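NAP1-binding protein 2 (Saccharomyces cerevisiae, PDB 1YN8) acts as an adaptor that links the PTC1 phosphatase to the PBS2 kinase and negatively regulates HOG1 signalling, the chain here being its SH3 domain. Local coordinates at residues Ser29-His32 and Trp36-Ala39. Sequence-based numbering, arbitrary orientation.
Sequences SYKH and WLVA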
ATOM      1  N   SER A  29       7.876  -0.014   0.748  1.00 24.58           N
ATOM      2  CA  SER A  29       9.258  -0.178   0.290  1.00 26.65           C
ATOM      3  C   SER A  29       9.957   1.136  -0.096  1.00 25.86           C
ATOM      4  O   SER A  29      11.135   1.348   0.243  1.00 25.76           O
ATOM      5  CB  SER A  29       9.261  -1.124  -0.898  1.00 27.29           C
ATOM      6  OG  SER A  29       8.632  -2.343  -0.558  1.00 33.48           O
ATOM      7  N   TYR A  30       9.246   1.981  -0.867  1.00 25.19           N
ATOM      8  CA  TYR A  30       9.729   3.248  -1.374  1.00 25.28           C
ATOM      9  C   TYR A  30       8.588   4.022  -2.056  1.00 25.57           C
ATOM     10  O   TYR A  30       7.505   3.472  -2.294  1.00 25.36           O
ATOM     11  CB  TYR A  30      10.884   3.080  -2.370  1.00 25.62           C
ATOM     12  CG  TYR A  30      10.580   2.373  -3.702  1.00 27.78           C
ATOM     13  CD1 TYR A  30      10.327   3.106  -4.858  1.00 27.54           C
ATOM     14  CD2 TYR A  30      10.614   0.994  -3.813  1.00 30.79           C
ATOM     15  CE1 TYR A  30      10.102   2.470  -6.095  1.00 31.21           C
ATOM     16  CE2 TYR A  30      10.382   0.354  -5.042  1.00 29.60           C
ATOM     17  CZ  TYR A  30      10.129   1.097  -6.174  1.00 29.34           C
ATOM     18  OH  TYR A  30       9.913   0.453  -7.398  1.00 31.06           O
ATOM     19  N   LYS A  31       8.863   5.299  -2.319  1.00 23.61           N
ATOM     20  CA  LYS A  31       7.974   6.156  -3.114  1.00 24.34           C
ATOM     21  C   LYS A  31       8.325   6.086  -4.602  1.00 23.58           C
ATOM     22  O   LYS A  31       9.423   6.515  -5.026  1.00 22.53           O
ATOM     23  CB  LYS A  31       8.036   7.600  -2.621  1.00 23.76           C
ATOM     24  CG  LYS A  31       7.066   8.574  -3.338  1.00 23.94           C
ATOM     25  CD  LYS A  31       7.030   9.922  -2.616  1.00 24.75           C
ATOM     26  CE  LYS A  31       6.071  10.861  -3.296  1.00 26.48           C
ATOM     27  NZ  LYS A  31       6.095  12.230  -2.705  1.00 32.41           N
ATOM     28  N   HIS A  32       7.365   5.636  -5.408  1.00 24.85           N
ATOM     29  CA  HIS A  32       7.556   5.526  -6.863  1.00 25.35           C
ATOM     30  C   HIS A  32       7.494   6.865  -7.614  1.00 24.47           C
ATOM     31  O   HIS A  32       8.257   7.094  -8.555  1.00 23.79           O
ATOM     32  CB  HIS A  32       6.520   4.548  -7.450  1.00 26.64           C
ATOM     33  CG  HIS A  32       6.431   4.622  -8.941  1.00 31.58           C
ATOM     34  ND1 HIS A  32       7.239   3.876  -9.764  1.00 33.71           N
ATOM     35  CD2 HIS A  32       5.677   5.398  -9.757  1.00 33.34           C
ATOM     36  CE1 HIS A  32       6.964   4.160 -11.024  1.00 33.10           C
ATOM     37  NE2 HIS A  32       6.021   5.083 -11.047  1.00 34.73           N
ATOM     38  N   TRP A  36       2.082   7.959  -5.469  1.00 22.48           N
ATOM     39  CA  TRP A  36       2.178   6.488  -5.529  1.00 21.32           C
ATOM     40  C   TRP A  36       3.305   5.922  -4.642  1.00 21.62           C
ATOM     41  O   TRP A  36       4.472   6.310  -4.800  1.00 22.96           O
ATOM     42  CB  TRP A  36       2.407   6.037  -6.993  1.00 21.82           C
ATOM     43  CG  TRP A  36       1.228   6.305  -7.949  1.00 21.78           C
ATOM     44  CD1 TRP A  36       1.175   7.207  -8.970  1.00 23.81           C
ATOM     45  CD2 TRP A  36      -0.031   5.623  -7.952  1.00 22.15           C
ATOM     46  NE1 TRP A  36      -0.054   7.144  -9.609  1.00 22.24           N
ATOM     47  CE2 TRP A  36      -0.808   6.176  -9.002  1.00 21.89           C
ATOM     48  CE3 TRP A  36      -0.575   4.592  -7.175  1.00 25.08           C
ATOM     49  CZ2 TRP A  36      -2.097   5.731  -9.284  1.00 21.91           C
ATOM     50  CZ3 TRP A  36      -1.878   4.149  -7.463  1.00 23.46           C
ATOM     51  CH2 TRP A  36      -2.605   4.710  -8.493  1.00 21.62           C
ATOM     52  N   LEU A  37       2.918   4.980  -3.775  1.00 21.58           N
ATOM     53  CA  LEU A  37       3.851   4.195  -2.988  1.00 22.88           C
ATOM     54  C   LEU A  37       3.890   2.735  -3.507  1.00 23.02           C
ATOM     55  O   LEU A  37       2.857   2.202  -3.958  1.00 24.03           O
ATOM     56  CB  LEU A  37       3.434   4.214  -1.509  1.00 25.39           C
ATOM     57  CG  LEU A  37       3.264   5.592  -0.841  1.00 24.80           C
ATOM     58  CD1 LEU A  37       2.801   5.355   0.571  1.00 26.95           C
ATOM     59  CD2 LEU A  37       4.534   6.399  -0.853  1.00 26.61           C
ATOM     60  N   VAL A  38       5.059   2.095  -3.380  1.00 22.86           N
ATOM     61  CA  VAL A  38       5.205   0.651  -3.567  1.00 24.71           C
ATOM     62  C   VAL A  38       5.112  -0.015  -2.179  1.00 25.92           C
ATOM     63  O   VAL A  38       5.932   0.253  -1.272  1.00 26.36           O
ATOM     64  CB  VAL A  38       6.547   0.247  -4.229  1.00 24.48           C
ATOM     65  CG1 VAL A  38       6.665  -1.292  -4.312  1.00 24.96           C
ATOM     66  CG2 VAL A  38       6.675   0.827  -5.610  1.00 27.37           C
ATOM     67  N   ALA A  39       4.132  -0.889  -2.048  1.00 25.65           N
ATOM     68  CA  ALA A  39       3.780  -1.545  -0.801  1.00 25.72           C
ATOM     69  C   ALA A  39       3.803  -3.062  -0.942  1.00 25.20           C
ATOM     70  O   ALA A  39       3.571  -3.598  -2.040  1.00 23.60           O
ATOM     71  CB  ALA A  39       2.428  -1.092  -0.366  1.00 26.63           C
TER
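One face of the Tyr-30 ring lies against Val-38: CG2 sits off-centre over it in a CH-pi contact, 3.9 Å from the ring centroid and nearest to CZ at 3.5 Å. With CG wedged between the backbone N and the carbonyl carbon (chi1 65°), the ring turns back over the neighbouring strand. The His-32 imidazole meets the CB of Trp-36 obliquely, its CD2 4.3 Å away, while His-32 CB comes to the same Val-38 CG2 methyl at 4.2 Å, roughly at right angles to the tyrosine. The indole of Trp-36 leads away from His-32 and packs on Leu-49. Strands 25-33 and 36-40 form an antiparallel hairpin of the SH3 barrel, joined by the family's n-Src loop; a tryptophan starting the second strand is an SH3 hallmark, in relatives part of the peptide groove. Val-38 is gripped through both backbone polar atoms: N gives a nearly straight bond to Tyr-30 O (3.0 Å, 167°), O takes one from Ser-29 N (2.8 Å). Nearer the turn, His-32 N reaches Trp-36 O in a more bent bond (135°). On the opposite face of the sheet, Lys-31 CB touches Leu-37 CD2 at 4.1 Å, and Leu-37 continues onto Ile-28 and Val-55.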